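Local coordinates for protein WZI (Escherichia coli, PDB 2YNK) that probably acts as an outer-membrane lectin, a beta-barrel that binds carbohydrate and underpins assembly of the group 1 capsule, at residues Met169-Ala180 with Pro192-Met202. Numbering follows the deposited sequence.
With HEX (hexane), chain S.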
# COMPACT_ATOMS: atom_id res chain seq x y z
N MSE A 169 -10.70 -5.43 -3.76
CA MSE A 169 -12.10 -5.45 -4.15
C MSE A 169 -12.22 -5.42 -5.63
O MSE A 169 -11.38 -4.83 -6.32
CB MSE A 169 -12.82 -4.24 -3.60
CG MSE A 169 -12.61 -4.10 -2.10
SE MSE A 169 -13.54 -2.48 -1.49
CE MSE A 169 -12.17 -1.18 -2.10
N THR A 170 -13.30 -6.01 -6.12
CA THR A 170 -13.56 -6.09 -7.55
C THR A 170 -14.10 -4.77 -8.05
O THR A 170 -15.08 -4.24 -7.50
CB THR A 170 -14.55 -7.21 -7.87
OG1 THR A 170 -13.86 -8.45 -7.76
CG2 THR A 170 -15.11 -7.06 -9.27
N GLY A 171 -13.46 -4.24 -9.10
CA GLY A 171 -13.85 -2.95 -9.64
C GLY A 171 -13.04 -2.42 -10.80
O GLY A 171 -12.18 -3.12 -11.36
N PHE A 172 -13.34 -1.18 -11.15
CA PHE A 172 -12.69 -0.46 -12.23
C PHE A 172 -11.69 0.54 -11.65
O PHE A 172 -11.91 1.09 -10.57
CB PHE A 172 -13.72 0.26 -13.09
CG PHE A 172 -14.62 -0.67 -13.85
CD1 PHE A 172 -14.27 -1.11 -15.11
CD2 PHE A 172 -15.81 -1.12 -13.29
CE1 PHE A 172 -15.09 -1.98 -15.81
CE2 PHE A 172 -16.63 -1.99 -13.98
CZ PHE A 172 -16.27 -2.42 -15.25
N LEU A 173 -10.61 0.77 -12.37
CA LEU A 173 -9.55 1.68 -11.91
C LEU A 173 -8.92 2.39 -13.11
O LEU A 173 -8.74 1.80 -14.17
CB LEU A 173 -8.51 0.88 -11.12
CG LEU A 173 -7.44 1.66 -10.35
CD1 LEU A 173 -6.93 0.80 -9.21
CD2 LEU A 173 -6.30 2.13 -11.25
N MSE A 174 -8.60 3.67 -12.94
CA MSE A 174 -8.10 4.49 -14.03
C MSE A 174 -7.00 5.40 -13.55
O MSE A 174 -7.08 5.94 -12.44
CB MSE A 174 -9.23 5.28 -14.67
CG MSE A 174 -9.06 5.23 -16.19
SE MSE A 174 -10.44 6.30 -17.10
CE MSE A 174 -9.31 7.47 -18.21
N GLN A 175 -5.99 5.58 -14.40
CA GLN A 175 -4.74 6.29 -14.07
C GLN A 175 -4.06 6.89 -15.30
O GLN A 175 -4.28 6.43 -16.41
CB GLN A 175 -3.73 5.31 -13.51
CG GLN A 175 -3.91 4.99 -12.06
CD GLN A 175 -2.83 4.09 -11.54
OE1 GLN A 175 -2.84 3.74 -10.36
NE2 GLN A 175 -1.89 3.71 -12.40
N ARG A 176 -3.18 7.86 -15.09
CA ARG A 176 -2.26 8.26 -16.15
C ARG A 176 -1.23 7.16 -16.34
O ARG A 176 -0.88 6.47 -15.38
CB ARG A 176 -1.53 9.56 -15.83
CG ARG A 176 -2.43 10.78 -15.67
CD ARG A 176 -1.59 12.03 -15.50
NE ARG A 176 -1.11 12.56 -16.78
CZ ARG A 176 -0.19 13.51 -16.92
NH1 ARG A 176 0.42 14.04 -15.86
NH2 ARG A 176 0.16 13.91 -18.13
N ALA A 177 -0.73 6.99 -17.57
CA ALA A 177 0.39 6.08 -17.81
C ALA A 177 1.67 6.85 -17.51
O ALA A 177 2.28 6.64 -16.47
CB ALA A 177 0.38 5.56 -19.24
N GLU A 178 2.05 7.76 -18.40
CA GLU A 178 3.14 8.70 -18.11
C GLU A 178 2.56 9.90 -17.40
O GLU A 178 1.45 10.33 -17.71
CB GLU A 178 3.85 9.13 -19.39
CG GLU A 178 4.94 8.18 -19.83
CD GLU A 178 5.71 8.69 -21.02
OE1 GLU A 178 6.19 9.85 -20.99
OE2 GLU A 178 5.84 7.94 -22.01
N GLN A 179 3.32 10.44 -16.44
CA GLN A 179 2.82 11.46 -15.53
C GLN A 179 3.63 12.74 -15.62
O GLN A 179 3.94 13.36 -14.59
CB GLN A 179 2.82 10.89 -14.10
CG GLN A 179 1.74 9.84 -13.86
CD GLN A 179 2.11 8.84 -12.79
OE1 GLN A 179 2.32 9.20 -11.63
NE2 GLN A 179 2.18 7.57 -13.17
N ALA A 180 3.96 13.17 -16.84
CA ALA A 180 4.72 14.40 -17.07
C ALA A 180 3.94 15.64 -16.65
O ALA A 180 2.74 15.57 -16.41
CB ALA A 180 5.14 14.51 -18.53
N PRO A 192 4.93 17.24 -12.19
CA PRO A 192 4.39 15.91 -12.43
C PRO A 192 3.18 15.70 -11.54
O PRO A 192 3.22 16.02 -10.36
CB PRO A 192 5.54 14.97 -12.01
CG PRO A 192 6.76 15.82 -12.01
CD PRO A 192 6.27 17.18 -11.59
N TRP A 193 2.11 15.20 -12.14
CA TRP A 193 0.86 15.06 -11.44
C TRP A 193 0.23 13.76 -11.85
O TRP A 193 0.57 13.20 -12.90
CB TRP A 193 -0.05 16.25 -11.73
CG TRP A 193 -0.61 16.28 -13.13
CD1 TRP A 193 -0.06 16.87 -14.25
CD2 TRP A 193 -1.87 15.70 -13.59
NE1 TRP A 193 -0.86 16.70 -15.34
CE2 TRP A 193 -1.96 16.00 -15.02
CE3 TRP A 193 -2.90 14.97 -12.99
CZ2 TRP A 193 -3.03 15.59 -15.79
CZ3 TRP A 193 -3.98 14.57 -13.78
CH2 TRP A 193 -4.04 14.87 -15.15
N GLN A 194 -0.67 13.25 -11.00
CA GLN A 194 -1.33 11.98 -11.25
C GLN A 194 -2.70 11.91 -10.58
O GLN A 194 -2.91 12.45 -9.48
CB GLN A 194 -0.45 10.84 -10.75
CG GLN A 194 -1.12 9.47 -10.67
CD GLN A 194 -1.51 8.89 -12.02
OE1 GLN A 194 -2.22 9.53 -12.81
NE2 GLN A 194 -1.08 7.66 -12.29
N TYR A 195 -3.62 11.24 -11.27
CA TYR A 195 -4.93 10.96 -10.74
C TYR A 195 -5.11 9.46 -10.65
O TYR A 195 -4.53 8.69 -11.42
CB TYR A 195 -6.02 11.60 -11.60
CG TYR A 195 -6.33 10.84 -12.88
CD1 TYR A 195 -5.62 11.09 -14.04
CD2 TYR A 195 -7.33 9.88 -12.92
CE1 TYR A 195 -5.89 10.40 -15.21
CE2 TYR A 195 -7.61 9.18 -14.08
CZ TYR A 195 -6.89 9.44 -15.23
OH TYR A 195 -7.17 8.75 -16.38
N GLN A 196 -5.92 9.04 -9.68
CA GLN A 196 -6.45 7.68 -9.67
C GLN A 196 -7.92 7.75 -9.32
O GLN A 196 -8.30 8.40 -8.35
CB GLN A 196 -5.71 6.80 -8.67
CG GLN A 196 -5.95 5.31 -8.89
CD GLN A 196 -5.33 4.46 -7.80
OE1 GLN A 196 -5.97 4.17 -6.79
NE2 GLN A 196 -4.08 4.08 -7.99
N ILE A 197 -8.75 7.12 -10.13
CA ILE A 197 -10.17 7.01 -9.81
C ILE A 197 -10.48 5.53 -9.73
O ILE A 197 -9.92 4.75 -10.50
CB ILE A 197 -11.07 7.74 -10.83
CG1 ILE A 197 -10.95 7.11 -12.22
CG2 ILE A 197 -10.69 9.21 -10.91
CD1 ILE A 197 -11.67 7.90 -13.30
N SER A 198 -11.34 5.15 -8.78
CA SER A 198 -11.81 3.75 -8.71
C SER A 198 -13.24 3.62 -8.23
O SER A 198 -13.70 4.38 -7.35
CB SER A 198 -10.88 2.90 -7.83
OG SER A 198 -10.83 3.37 -6.49
N ALA A 199 -13.96 2.68 -8.84
CA ALA A 199 -15.29 2.26 -8.39
C ALA A 199 -15.27 0.75 -8.15
O ALA A 199 -14.95 -0.02 -9.05
CB ALA A 199 -16.35 2.63 -9.40
N SER A 200 -15.59 0.34 -6.92
CA SER A 200 -15.44 -1.04 -6.45
C SER A 200 -16.68 -1.52 -5.67
O SER A 200 -17.49 -0.73 -5.21
CB SER A 200 -14.21 -1.15 -5.54
OG SER A 200 -13.00 -0.84 -6.22
N GLN A 201 -16.80 -2.84 -5.53
CA GLN A 201 -17.90 -3.46 -4.80
C GLN A 201 -17.37 -4.24 -3.61
O GLN A 201 -16.52 -5.13 -3.75
CB GLN A 201 -18.67 -4.41 -5.71
CG GLN A 201 -19.97 -4.91 -5.09
CD GLN A 201 -20.79 -5.74 -6.05
OE1 GLN A 201 -21.78 -5.26 -6.60
NE2 GLN A 201 -20.39 -6.99 -6.27
N MSE A 202 -17.86 -3.90 -2.42
CA MSE A 202 -17.42 -4.58 -1.20
C MSE A 202 -17.96 -5.99 -1.21
O MSE A 202 -19.02 -6.25 -1.78
CB MSE A 202 -17.93 -3.82 0.02
CG MSE A 202 -17.26 -2.45 0.12
SE MSE A 202 -17.76 -1.69 1.86
CE MSE A 202 -16.32 -2.60 2.87
C1 HEX S . -10.14 12.13 -15.35
C2 HEX S . -9.38 11.83 -16.64
C3 HEX S . -8.27 12.85 -16.91
C4 HEX S . -7.95 12.89 -18.41
C5 HEX S . -6.92 13.95 -18.79
C6 HEX S . -6.84 14.10 -20.30
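Neighbouring antiparallel strands 170-176 and 193-201 of the outer-membrane beta-barrel form this contact, their axes approaching to 4.6 Å with N-to-C directions 174° apart. Reciprocal backbone bonds define the hydrogen-bonded pairs Phe172-Ala199 and Met174-Ile197; Phe172 N to Ala199 O is 2.9 Å. On the face that meets the bound alkane, CB of Met174 packs on CG1 of Ile197 at 3.5 Å, and hexane lies over the Tyr195 ring face opposite CA of Gln175. On the other face of the sheet, Gln175 and Gln196 run side by side with nearly coplanar amides (18°), and Gln196 NE2 donates to a lone pair of Gln175 OE1 at 2.7 Å; Trp152 and Gln150 hold Gln196 OE1. Where the pairing ends, Gln194 stands in for backbone: with chi2 bent to 66°, its OE1 accepts from Arg176 N at 3.0 Å and also from Tyr195 N. The Arg176 guanidinium stacks on Trp193, centres 4.0 Å apart. Its NH1 donates in the guanidinium plane to Ala180 O (2.8 Å) and Trp193 O. A bound octane touches Trp193. Around Met174, Ile197 and Tyr195 the outer side is apolar beside the alkane, consistent with a membrane barrel, while two carbonyls plus an indole would fix the arginine's rotation.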